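Local structure of 5-oxoprolinase subunit A (Thermus thermophilus, 2DFA) at residues E123-I128 / E150-K155; A193-R198 / G203-L208; A31-G36 / G92-F97; L130-F135 / L139-L144; A169-G174 / R179-S184. The protein probably catalyses the ATP-dependent cleavage of 5-oxoproline to L-glutamate, working as subunit A in a complex with PxpB and PxpC. All coordinates share one frame; numbering follows the deposited sequence. Where two conformers were deposited one is given.

Interaction 1 (E123-I128 / E150-K155)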
# COMPACT_ATOMS: atom_id res chain seq x y z
N GLU A 123 2.16 23.29 -14.38
CA GLU A 123 2.93 22.09 -14.68
C GLU A 123 2.13 20.81 -14.42
O GLU A 123 2.23 19.85 -15.17
CB GLU A 123 4.23 22.05 -13.87
CG GLU A 123 5.29 23.00 -14.41
CD GLU A 123 5.66 22.68 -15.85
OE1 GLU A 123 6.30 21.63 -16.08
OE2 GLU A 123 5.29 23.47 -16.75
N THR A 124 1.34 20.82 -13.35
CA THR A 124 0.53 19.66 -13.03
C THR A 124 -0.57 19.52 -14.08
O THR A 124 -0.83 18.44 -14.58
CB THR A 124 -0.15 19.81 -11.65
OG1 THR A 124 0.85 19.78 -10.63
CG2 THR A 124 -1.15 18.68 -11.42
N ALA A 125 -1.21 20.64 -14.40
CA ALA A 125 -2.27 20.66 -15.41
C ALA A 125 -1.75 20.13 -16.74
O ALA A 125 -2.40 19.33 -17.40
CB ALA A 125 -2.80 22.07 -15.58
N ARG A 126 -0.57 20.60 -17.14
CA ARG A 126 0.04 20.17 -18.39
C ARG A 126 0.34 18.68 -18.38
O ARG A 126 0.10 17.99 -19.38
CB ARG A 126 1.33 20.96 -18.66
CG ARG A 126 2.15 20.44 -19.83
CD ARG A 126 3.41 21.28 -20.06
NE ARG A 126 4.30 20.67 -21.04
CZ ARG A 126 5.18 19.70 -20.77
NH1 ARG A 126 5.29 19.22 -19.54
NH2 ARG A 126 5.94 19.21 -21.74
N ALA A 127 0.87 18.18 -17.27
CA ALA A 127 1.20 16.75 -17.15
C ALA A 127 -0.04 15.88 -17.33
O ALA A 127 0.01 14.85 -17.99
CB ALA A 127 1.86 16.47 -15.79
N ILE A 128 -1.15 16.29 -16.73
CA ILE A 128 -2.39 15.53 -16.85
C ILE A 128 -2.84 15.53 -18.30
O ILE A 128 -3.16 14.48 -18.88
CB ILE A 128 -3.50 16.15 -15.99
CG1 ILE A 128 -3.14 16.04 -14.51
CG2 ILE A 128 -4.84 15.44 -16.28
CD1 ILE A 128 -4.12 16.73 -13.58
N GLU A 150 -7.90 24.66 -17.54
CA GLU A 150 -8.60 24.70 -18.82
C GLU A 150 -7.60 25.16 -19.89
O GLU A 150 -7.56 24.64 -21.00
CB GLU A 150 -9.76 25.69 -18.78
CG GLU A 150 -10.64 25.63 -20.02
CD GLU A 150 -11.56 26.84 -20.16
OE1 GLU A 150 -12.03 27.36 -19.14
OE2 GLU A 150 -11.83 27.24 -21.31
N GLU A 151 -6.77 26.14 -19.52
CA GLU A 151 -5.77 26.69 -20.43
C GLU A 151 -4.77 25.66 -20.94
O GLU A 151 -4.55 25.55 -22.15
CB GLU A 151 -5.00 27.81 -19.74
CG GLU A 151 -5.79 29.08 -19.51
CD GLU A 151 -4.95 30.16 -18.84
OE1 GLU A 151 -3.81 30.41 -19.31
OE2 GLU A 151 -5.43 30.77 -17.86
N GLU A 152 -4.15 24.92 -20.03
CA GLU A 152 -3.16 23.93 -20.44
C GLU A 152 -3.79 22.81 -21.26
O GLU A 152 -3.17 22.29 -22.18
CB GLU A 152 -2.45 23.35 -19.21
CG GLU A 152 -1.60 24.38 -18.46
CD GLU A 152 -0.59 25.07 -19.36
OE1 GLU A 152 0.04 24.39 -20.19
OE2 GLU A 152 -0.40 26.30 -19.21
N ALA A 153 -5.02 22.45 -20.92
CA ALA A 153 -5.72 21.41 -21.65
C ALA A 153 -5.91 21.85 -23.10
O ALA A 153 -5.71 21.07 -24.02
CB ALA A 153 -7.08 21.13 -21.01
N ARG A 154 -6.27 23.12 -23.29
CA ARG A 154 -6.47 23.64 -24.64
C ARG A 154 -5.13 23.76 -25.36
O ARG A 154 -5.03 23.44 -26.55
CB ARG A 154 -7.17 25.00 -24.59
CG ARG A 154 -8.62 24.94 -24.12
CD ARG A 154 -9.26 26.33 -24.11
NE ARG A 154 -10.65 26.31 -23.67
CZ ARG A 154 -11.66 25.82 -24.38
NH1 ARG A 154 -11.45 25.30 -25.58
NH2 ARG A 154 -12.89 25.86 -23.89
N LYS A 155 -4.11 24.22 -24.65
CA LYS A 155 -2.79 24.37 -25.25
C LYS A 155 -2.26 23.01 -25.70
O LYS A 155 -1.50 22.92 -26.67
CB LYS A 155 -1.82 25.02 -24.26
CG LYS A 155 -2.02 26.52 -24.09
CD LYS A 155 -1.22 27.10 -22.92
CE LYS A 155 0.28 26.97 -23.10
NZ LYS A 155 1.02 27.49 -21.91
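Within 123-128 and 150-155, helices 122-135 and 148-155 approach each other most closely at Arg126 and Glu152, whose CA atoms lie 5.3 Å apart. This is helix-to-helix packing beside a parallel sheet, and the small Ala125 permits the close approach. Glu152 fills most of the gap: its CB sits 3.9 Å from Ala125 CB, and its CG rests on that same methyl. With CG anti to the carbonyl carbon (chi1 -65°) and the chain bent at chi2 (-55°), Glu152 folds along the neighbouring helix, bringing OE1 4.0 Å from Arg126 CB. The carboxylate is held from both helices: Lys155 NZ, of its own helix, forms a salt bridge to Glu152 OE2 at 3.3 Å, on the syn side and 20° out of the carboxylate plane, and Arg122, at the start of the partner helix, forms another to the same oxygen. Cut back to an alanine here, the side chain would keep its CB contact, but Lys155 would probably lose this mate and Arg122 one of its carboxylate partners. Through Glu150 and Ala153, helix 148-155 also packs on strands 141-143 and 160-164. Arg126 runs extended out from its helix and does not bond the carboxylate: its NE stays 5.7 Å from Glu152 OE1.

Interaction 2 (A193-R198 / G203-L208)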
# COMPACT_ATOMS: atom_id res chain seq x y z
N ALA A 193 -31.36 21.85 -7.58
CA ALA A 193 -32.07 21.61 -8.82
C ALA A 193 -32.44 22.93 -9.50
O ALA A 193 -32.36 23.09 -10.72
CB ALA A 193 -33.34 20.83 -8.50
N ARG A 194 -32.89 23.89 -8.67
CA ARG A 194 -33.19 25.22 -9.16
C ARG A 194 -31.98 25.83 -9.88
O ARG A 194 -32.07 26.35 -10.99
CB ARG A 194 -33.57 26.09 -7.96
CG ARG A 194 -34.41 27.30 -8.36
CD ARG A 194 -34.55 28.33 -7.22
NE ARG A 194 -34.57 27.68 -5.90
CZ ARG A 194 -35.62 26.90 -5.62
NH1 ARG A 194 -36.55 26.69 -6.53
NH2 ARG A 194 -35.74 26.38 -4.39
N ARG A 195 -30.83 25.79 -9.18
CA ARG A 195 -29.60 26.32 -9.75
C ARG A 195 -29.20 25.57 -11.03
O ARG A 195 -28.77 26.14 -12.02
CB ARG A 195 -28.50 26.20 -8.70
CG ARG A 195 -28.75 27.10 -7.48
CD ARG A 195 -27.84 26.75 -6.29
NE ARG A 195 -26.42 26.94 -6.63
CZ ARG A 195 -25.90 28.16 -6.44
NH1 ARG A 195 -26.67 29.14 -5.98
NH2 ARG A 195 -24.61 28.38 -6.69
N ALA A 196 -29.34 24.23 -10.97
CA ALA A 196 -28.99 23.42 -12.13
C ALA A 196 -29.76 23.87 -13.39
O ALA A 196 -29.19 24.09 -14.45
CB ALA A 196 -29.31 21.97 -11.81
N LEU A 197 -31.09 23.96 -13.25
CA LEU A 197 -31.92 24.42 -14.37
C LEU A 197 -31.39 25.75 -14.92
O LEU A 197 -31.25 25.96 -16.11
CB LEU A 197 -33.35 24.63 -13.85
CG LEU A 197 -34.30 23.47 -14.19
CD1 LEU A 197 -35.75 23.80 -13.81
CD2 LEU A 197 -34.31 23.14 -15.68
N ARG A 198 -31.16 26.69 -13.98
CA ARG A 198 -30.69 28.01 -14.35
C ARG A 198 -29.40 27.94 -15.18
O ARG A 198 -29.26 28.59 -16.21
CB ARG A 198 -30.43 28.79 -13.06
CG ARG A 198 -30.18 30.28 -13.32
CD ARG A 198 -31.47 31.11 -13.24
NE ARG A 198 -31.29 32.41 -13.91
CZ ARG A 198 -30.55 33.33 -13.27
NH1 ARG A 198 -30.01 33.03 -12.10
NH2 ARG A 198 -30.38 34.54 -13.80
N GLY A 203 -27.55 29.73 -18.52
CA GLY A 203 -26.10 29.88 -18.54
C GLY A 203 -25.60 30.85 -17.47
O GLY A 203 -24.58 31.51 -17.62
N LYS A 204 -26.38 30.95 -16.38
CA LYS A 204 -25.98 31.83 -15.29
C LYS A 204 -26.34 31.23 -13.93
O LYS A 204 -27.20 30.37 -13.79
CB LYS A 204 -26.70 33.17 -15.47
CG LYS A 204 -26.07 34.04 -16.56
CD LYS A 204 -26.81 35.36 -16.72
CE LYS A 204 -26.09 36.31 -17.68
NZ LYS A 204 -25.91 35.67 -18.98
N VAL A 205 -25.59 31.68 -12.90
CA VAL A 205 -25.92 31.28 -11.54
C VAL A 205 -25.77 32.44 -10.56
O VAL A 205 -24.91 33.30 -10.69
CB VAL A 205 -24.99 30.13 -11.14
CG1 VAL A 205 -23.57 30.67 -10.97
CG2 VAL A 205 -25.45 29.51 -9.83
N GLU A 206 -26.68 32.48 -9.57
CA GLU A 206 -26.55 33.49 -8.53
C GLU A 206 -25.15 33.46 -7.91
O GLU A 206 -24.51 32.42 -7.77
CB GLU A 206 -27.60 33.20 -7.45
CG GLU A 206 -27.78 34.36 -6.47
CD GLU A 206 -28.69 33.94 -5.34
OE1 GLU A 206 -29.46 33.00 -5.53
OE2 GLU A 206 -28.64 34.57 -4.28
N ALA A 207 -24.64 34.66 -7.59
CA ALA A 207 -23.36 34.73 -6.91
C ALA A 207 -23.54 35.02 -5.42
O ALA A 207 -24.39 35.79 -4.99
CB ALA A 207 -22.53 35.84 -7.56
N LEU A 208 -22.72 34.32 -4.61
CA LEU A 208 -22.83 34.47 -3.17
C LEU A 208 -22.55 35.92 -2.72
O LEU A 208 -23.16 36.44 -1.79
CB LEU A 208 -21.83 33.49 -2.53
CG LEU A 208 -21.81 33.54 -1.00
CD1 LEU A 208 -23.18 33.23 -0.39
CD2 LEU A 208 -20.83 32.52 -0.40
O HOH W 1 -23.65 30.96 -5.62
O HOH W 2 -28.99 30.79 -9.83
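Arg198 lies over the start of strand 204-206. Its CB is 3.7 Å from Lys204 O, and CG makes a very short, somewhat doubtful approach to the same oxygen. The chain then bends at chi2 (92°), which lays the guanidinium beside the strand with Lys204 CB over one face. NE and NH2 make salt bridges with Glu202 and Glu212, while NH1 gives a weak bond to a water in the guanidinium plane; that water also accepts from Glu206 N at 2.9 Å. Arg195, one helical turn earlier, reaches the next strand residue, Val205, whose CG2 sits over a face of its guanidinium, 3.4 Å from NH2. Arg195 NH2 also bonds Arg168 O and, at 3.0 Å, the O of a second water, which donates to Glu206 O at 2.7 Å. With an alanine in place of Arg195, Arg168 O and this water would probably lose their donor, and the Val205 methyl its cover. Gly203, the first residue to leave the helix and with positive phi, gives a weak bond from its N to Arg198 O. The axes of 193-198 and 204-206 approach to 7.7 Å and run at 148°, a helix reversing into a hairpin strand that pairs antiparallel with 212-214.

Interaction 3 (A31-G36 / G92-F97)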
# COMPACT_ATOMS: atom_id res chain seq x y z
N ALA A 31 -20.17 8.82 -15.36
CA ALA A 31 -19.59 8.56 -14.05
C ALA A 31 -18.07 8.64 -14.14
O ALA A 31 -17.48 8.32 -15.18
CB ALA A 31 -20.00 7.18 -13.56
N ASN A 32 -17.44 9.09 -13.06
CA ASN A 32 -15.99 9.21 -13.00
C ASN A 32 -15.55 8.10 -12.06
O ASN A 32 -15.76 8.17 -10.86
CB ASN A 32 -15.60 10.57 -12.42
CG ASN A 32 -16.49 11.70 -12.93
OD1 ASN A 32 -16.58 11.95 -14.13
ND2 ASN A 32 -17.15 12.38 -12.00
N LEU A 33 -14.96 7.05 -12.62
CA LEU A 33 -14.53 5.91 -11.83
C LEU A 33 -13.10 5.98 -11.30
O LEU A 33 -12.17 6.32 -12.04
CB LEU A 33 -14.69 4.62 -12.64
CG LEU A 33 -16.08 3.95 -12.56
CD1 LEU A 33 -17.18 4.97 -12.84
CD2 LEU A 33 -16.13 2.81 -13.55
N ALA A 34 -12.94 5.67 -10.02
CA ALA A 34 -11.63 5.67 -9.37
C ALA A 34 -10.78 4.60 -10.05
O ALA A 34 -11.30 3.61 -10.58
CB ALA A 34 -11.78 5.37 -7.87
N CYS A 35 -9.46 4.79 -10.02
CA CYS A 35 -8.55 3.86 -10.68
C CYS A 35 -7.54 3.13 -9.80
O CYS A 35 -6.47 2.74 -10.28
CB CYS A 35 -7.82 4.60 -11.80
SG CYS A 35 -8.94 5.51 -12.93
N GLY A 36 -7.86 2.94 -8.52
CA GLY A 36 -6.98 2.21 -7.63
C GLY A 36 -5.98 2.98 -6.78
O GLY A 36 -5.28 2.38 -5.96
N GLY A 92 -4.97 3.70 -18.02
CA GLY A 92 -4.79 2.39 -18.64
C GLY A 92 -5.48 1.27 -17.89
O GLY A 92 -6.14 0.42 -18.50
N ALA A 93 -5.33 1.26 -16.56
CA ALA A 93 -5.94 0.22 -15.75
C ALA A 93 -7.46 0.19 -15.95
O ALA A 93 -8.03 -0.87 -16.15
CB ALA A 93 -5.61 0.42 -14.27
N LEU A 94 -8.10 1.36 -15.88
CA LEU A 94 -9.54 1.43 -16.05
C LEU A 94 -9.95 0.99 -17.46
O LEU A 94 -10.93 0.26 -17.64
CB LEU A 94 -10.05 2.85 -15.78
CG LEU A 94 -11.55 3.07 -16.06
CD1 LEU A 94 -12.39 2.14 -15.19
CD2 LEU A 94 -11.91 4.52 -15.80
N SER A 95 -9.18 1.42 -18.46
CA SER A 95 -9.50 1.07 -19.85
C SER A 95 -9.55 -0.44 -20.10
O SER A 95 -10.26 -0.88 -21.01
CB SER A 95 -8.50 1.71 -20.82
OG SER A 95 -7.24 1.05 -20.78
N ALA A 96 -8.82 -1.22 -19.32
CA ALA A 96 -8.83 -2.67 -19.49
C ALA A 96 -10.20 -3.24 -19.13
O ALA A 96 -10.69 -4.14 -19.81
CB ALA A 96 -7.74 -3.33 -18.62
N PHE A 97 -10.81 -2.72 -18.07
CA PHE A 97 -12.14 -3.17 -17.66
C PHE A 97 -13.20 -2.75 -18.68
O PHE A 97 -14.14 -3.49 -18.95
CB PHE A 97 -12.48 -2.60 -16.28
CG PHE A 97 -11.66 -3.19 -15.18
CD1 PHE A 97 -11.98 -4.43 -14.65
CD2 PHE A 97 -10.52 -2.54 -14.72
CE1 PHE A 97 -11.17 -5.03 -13.67
CE2 PHE A 97 -9.71 -3.13 -13.75
CZ PHE A 97 -10.04 -4.37 -13.23
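Leu94 carries the close-packed part of this contact, reaching from helix 80-100 onto strand 30-34 and the residues after it. Its CG stands anti to the backbone N (chi1 175°), which aims the isobutyl group at the strand. There CD1 meets Leu33 CD2 at 4.1 Å, the two leucine side chains crossing at about a right angle, while CD2 lies 4.2 Å from Leu33 O. Lower on the same side chain, Leu94 CB is touched by Cys35 SG at 4.1 Å. The sulfur is turned to lie beside its own backbone N (chi1 -51°), which brings it to the root of Leu94 while Leu33 takes the tip. The side-chain contacts are apolar, and no hydrogen bond joins the two segments.

The fit slackens toward Ala93, whose CB comes no nearer than 4.7 Å to Cys35 O. Here another chain closes the edge: Tyr89 of the second subunit bonds Cys35 O through its hydroxyl and packs on Ala93. Gly36, just beyond, is partly open to solvent. Asn32, its CB pointing away from the helix, bonds Asp8, which with His62 and His111 forms what may be an empty metal site. Around Leu94 the packing is completed by Ile45 of helix 42-54, Ala61 of strand 58-62 and Leu105, seating helix 80-100 on both parallel strands in the beta/alpha framework of this LamB/YcsF protein.

Interaction 4 (L130-F135 / L139-L144)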
# COMPACT_ATOMS: atom_id res chain seq x y z
N LEU A 130 -1.10 16.03 -21.07
CA LEU A 130 -0.24 15.23 -21.94
C LEU A 130 -0.43 13.73 -21.75
O LEU A 130 -0.35 12.97 -22.71
CB LEU A 130 1.23 15.61 -21.74
CG LEU A 130 1.55 17.04 -22.23
CD1 LEU A 130 3.04 17.32 -22.09
CD2 LEU A 130 1.10 17.20 -23.68
N ALA A 131 -0.68 13.30 -20.51
CA ALA A 131 -0.91 11.88 -20.24
C ALA A 131 -2.16 11.44 -20.99
O ALA A 131 -2.16 10.41 -21.67
CB ALA A 131 -1.09 11.63 -18.74
N VAL A 132 -3.22 12.22 -20.86
CA VAL A 132 -4.48 11.91 -21.54
C VAL A 132 -4.28 11.91 -23.06
O VAL A 132 -4.76 11.02 -23.75
CB VAL A 132 -5.57 12.94 -21.19
CG1 VAL A 132 -6.81 12.72 -22.08
CG2 VAL A 132 -5.95 12.81 -19.73
N LYS A 133 -3.56 12.92 -23.56
CA LYS A 133 -3.32 13.03 -24.99
C LYS A 133 -2.49 11.86 -25.52
O LYS A 133 -2.75 11.35 -26.61
CB LYS A 133 -2.61 14.35 -25.32
CG LYS A 133 -2.45 14.60 -26.82
CD LYS A 133 -1.70 15.88 -27.11
CE LYS A 133 -1.74 16.22 -28.61
NZ LYS A 133 -1.08 17.52 -28.89
N ALA A 134 -1.48 11.46 -24.75
CA ALA A 134 -0.61 10.36 -25.14
C ALA A 134 -1.37 9.03 -25.22
O ALA A 134 -1.03 8.17 -26.03
CB ALA A 134 0.56 10.23 -24.15
N PHE A 135 -2.39 8.88 -24.39
CA PHE A 135 -3.19 7.66 -24.37
C PHE A 135 -4.20 7.62 -25.52
O PHE A 135 -4.35 6.60 -26.19
CB PHE A 135 -3.95 7.53 -23.04
CG PHE A 135 -4.71 6.24 -22.90
CD1 PHE A 135 -4.05 5.05 -22.61
CD2 PHE A 135 -6.09 6.21 -23.07
CE1 PHE A 135 -4.75 3.85 -22.50
CE2 PHE A 135 -6.80 5.02 -22.95
CZ PHE A 135 -6.12 3.84 -22.67
N LEU A 139 -9.65 11.82 -26.43
CA LEU A 139 -10.29 11.83 -25.12
C LEU A 139 -10.59 13.23 -24.58
O LEU A 139 -9.70 14.07 -24.47
CB LEU A 139 -9.42 11.11 -24.10
CG LEU A 139 -9.56 9.60 -23.91
CD1 LEU A 139 -8.44 9.10 -22.99
CD2 LEU A 139 -10.93 9.28 -23.30
N PRO A 140 -11.86 13.50 -24.23
CA PRO A 140 -12.18 14.82 -23.70
C PRO A 140 -11.75 14.91 -22.24
O PRO A 140 -11.81 13.92 -21.51
CB PRO A 140 -13.69 14.91 -23.87
CG PRO A 140 -14.12 13.50 -23.69
CD PRO A 140 -13.09 12.72 -24.48
N LEU A 141 -11.30 16.08 -21.83
CA LEU A 141 -10.87 16.29 -20.45
C LEU A 141 -11.86 17.24 -19.80
O LEU A 141 -12.16 18.31 -20.35
CB LEU A 141 -9.46 16.89 -20.42
CG LEU A 141 -8.78 17.10 -19.06
CD1 LEU A 141 -8.72 15.78 -18.30
CD2 LEU A 141 -7.38 17.66 -19.29
N VAL A 142 -12.41 16.84 -18.66
CA VAL A 142 -13.36 17.66 -17.92
C VAL A 142 -12.55 18.64 -17.08
O VAL A 142 -11.65 18.24 -16.34
CB VAL A 142 -14.24 16.78 -17.00
CG1 VAL A 142 -15.16 17.65 -16.14
CG2 VAL A 142 -15.06 15.82 -17.84
N VAL A 143 -12.86 19.92 -17.20
CA VAL A 143 -12.13 20.94 -16.47
C VAL A 143 -13.02 22.00 -15.84
O VAL A 143 -14.21 22.08 -16.12
CB VAL A 143 -11.13 21.68 -17.39
CG1 VAL A 143 -10.35 20.70 -18.23
CG2 VAL A 143 -11.89 22.65 -18.29
N LEU A 144 -12.41 22.80 -14.97
CA LEU A 144 -13.11 23.90 -14.32
C LEU A 144 -12.85 25.11 -15.21
O LEU A 144 -11.70 25.46 -15.46
CB LEU A 144 -12.55 24.17 -12.92
CG LEU A 144 -13.43 23.75 -11.74
CD1 LEU A 144 -12.79 24.21 -10.44
CD2 LEU A 144 -14.81 24.37 -11.89
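A helix-to-strand passage of the alpha/beta fold brings Val132 and Leu139 together: helix 122-135 ends, the chain turns within a few residues, and it runs back as strand 141-143 against the helix it has just left. Val132 carries most of the contact. Its CG1, anti to the backbone N (chi1 171°), presses on Leu139 CB at 3.7 Å and lies 4.0 Å from Leu139 O. The two side chains cross at about a right angle, and Leu139 CD1 also comes within 4.1 Å of Val132 CG1. The other methyl of Val132, CG2, meets Leu141 CD1 more loosely, at 4.3 Å.

The strand belongs to the parallel sheet, where it pairs with 160-164, so these valine and leucine contacts are part of the layer that seats an outer helix on the strands of the alpha/beta fold. Leu141 also touches Tyr149 and Ala153 of helix 148-155, which puts it between two helices.

One turn along helix 122-135, Phe135 adds an aromatic edge. Leu139 CD1 lies near the ring plane, 3.7 Å from Phe135 CD2, so the leucine meets the rim of the ring, the two side chains running obliquely to each other. The ring also packs on Ile91 and Ser95 of helix 80-100 and on Ala96 of the second subunit, while Ala134 beside it touches Ala100 of that same neighbouring chain.

Interaction 5 (A169-G174 / R179-S184)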
# COMPACT_ATOMS: atom_id res chain seq x y z
N ALA A 169 -21.59 27.13 -4.17
CA ALA A 169 -21.85 28.55 -4.39
C ALA A 169 -20.73 29.14 -5.23
O ALA A 169 -19.58 28.70 -5.17
CB ALA A 169 -21.94 29.28 -3.05
N TYR A 170 -21.09 30.15 -6.03
CA TYR A 170 -20.14 30.83 -6.89
C TYR A 170 -19.93 32.27 -6.42
O TYR A 170 -20.79 32.84 -5.75
CB TYR A 170 -20.65 30.86 -8.34
CG TYR A 170 -20.49 29.56 -9.09
CD1 TYR A 170 -21.23 28.43 -8.73
CD2 TYR A 170 -19.62 29.47 -10.17
CE1 TYR A 170 -21.09 27.24 -9.44
CE2 TYR A 170 -19.47 28.28 -10.88
CZ TYR A 170 -20.21 27.17 -10.51
OH TYR A 170 -20.06 26.00 -11.21
N LEU A 171 -18.79 32.84 -6.78
CA LEU A 171 -18.48 34.22 -6.42
C LEU A 171 -18.55 35.04 -7.71
O LEU A 171 -18.48 34.47 -8.80
CB LEU A 171 -17.08 34.31 -5.81
CG LEU A 171 -16.80 33.47 -4.57
CD1 LEU A 171 -15.36 33.69 -4.13
CD2 LEU A 171 -17.76 33.83 -3.45
N ARG A 172 -18.68 36.35 -7.58
CA ARG A 172 -18.76 37.21 -8.76
C ARG A 172 -17.58 36.99 -9.70
O ARG A 172 -17.71 37.16 -10.92
CB ARG A 172 -18.83 38.68 -8.36
CG ARG A 172 -20.13 39.08 -7.69
CD ARG A 172 -20.20 40.58 -7.48
NE ARG A 172 -20.19 41.32 -8.74
CZ ARG A 172 -21.17 41.29 -9.64
NH1 ARG A 172 -22.26 40.55 -9.42
NH2 ARG A 172 -21.08 41.99 -10.75
N SER A 173 -16.44 36.60 -9.14
CA SER A 173 -15.24 36.35 -9.94
C SER A 173 -15.47 35.23 -10.96
O SER A 173 -14.75 35.13 -11.95
CB SER A 173 -14.08 35.96 -9.02
OG SER A 173 -14.36 34.76 -8.33
N GLY A 174 -16.47 34.40 -10.71
CA GLY A 174 -16.76 33.31 -11.64
C GLY A 174 -16.19 31.99 -11.16
O GLY A 174 -16.38 30.95 -11.79
N ARG A 179 -14.59 26.58 0.46
CA ARG A 179 -15.35 25.52 1.12
C ARG A 179 -16.06 25.89 2.43
O ARG A 179 -17.25 25.65 2.61
CB ARG A 179 -14.39 24.37 1.44
CG ARG A 179 -14.24 23.40 0.27
CD ARG A 179 -15.33 22.32 0.27
NE ARG A 179 -16.62 22.90 0.63
CZ ARG A 179 -17.68 22.07 0.70
NH1 ARG A 179 -17.52 20.78 0.46
NH2 ARG A 179 -18.88 22.55 1.03
N SER A 180 -15.29 26.45 3.38
CA SER A 180 -15.84 26.66 4.72
C SER A 180 -16.46 28.05 4.84
O SER A 180 -16.60 28.61 5.92
CB SER A 180 -14.74 26.48 5.77
OG SER A 180 -14.69 25.11 6.18
N MET A 181 -16.80 28.63 3.67
CA MET A 181 -17.43 29.95 3.69
C MET A 181 -18.93 29.77 3.87
O MET A 181 -19.57 28.92 3.26
CB MET A 181 -17.04 30.68 2.40
CG MET A 181 -17.51 32.13 2.40
SD MET A 181 -17.29 32.91 0.79
CE MET A 181 -15.60 33.50 1.03
N PRO A 182 -19.50 30.59 4.78
CA PRO A 182 -20.91 30.51 5.12
C PRO A 182 -21.75 30.49 3.84
O PRO A 182 -21.78 31.43 3.06
CB PRO A 182 -21.23 31.75 5.96
CG PRO A 182 -19.91 32.38 6.42
CD PRO A 182 -18.81 31.39 5.80
N GLY A 183 -22.42 29.34 3.61
CA GLY A 183 -23.30 29.23 2.46
C GLY A 183 -22.56 28.76 1.21
O GLY A 183 -23.02 28.91 0.08
N SER A 184 -21.36 28.20 1.42
CA SER A 184 -20.55 27.77 0.28
C SER A 184 -21.13 26.54 -0.42
O SER A 184 -20.98 26.35 -1.62
CB SER A 184 -19.13 27.49 0.76
OG SER A 184 -18.32 27.13 -0.35
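Ala169 and Ser184 pin this loop together with the one hydrogen bond that crosses it. Ala169 N donates to Ser184 O at 2.7 Å, nearly straight at the hydrogen (165°), although the donor stands 30° off the carbonyl plane. Van der Waals contact with the backbone comes next: the Ala169 methyl lies against two carbonyl oxygens, 3.3 Å from Gly183 O and 3.4 Å from Ser184 O. The apolar side-chain contact is looser, Leu171 CD2 resting 4.4 Å from Met181 SD. In the methionine an extended chain, CG anti to its backbone N (chi1 -173°), carries the sulfur to the leucine methyl.

Turns shape both segments. Leu171 to Gly174 form a type I turn, closed by Gly174 N to Leu171 O at 2.8 Å. Met181 to Ser184 form a type II turn with Pro182 and Gly183 at its corners, a classic pairing for that turn. Ser184 OG bonds back to Pro178 O, tying down the second segment. With its short polar link made by backbone atoms and side chains touching lightly beside it, this irregular loop between strand 160-164 and helix 189-201 probably owes its local shape more to main-chain bonding and turn geometry than to side-chain packing.

Overall arrangement
Along the chain, interaction 3 comes first, then interaction 1 with interaction 4 nested inside the loop it closes, then interaction 5 and interaction 2. Interactions 1 and 4 share helix 122-135, their centres 9 Å apart, and meet where Glu150 and Ala153 pack on Val143 and Leu141. Interaction 4 touches interaction 3 through Phe135 against Gly92 and Ser95; both reach the parallel sheet and the second subunit, joining the core packing to the subunit interface. Interactions 2 and 5, centres 13 Å apart, meet where Leu208 packs on Met181, and form a separate group, with the centre of interaction 3 about 31 Å from the centres of both, across the chain's centre.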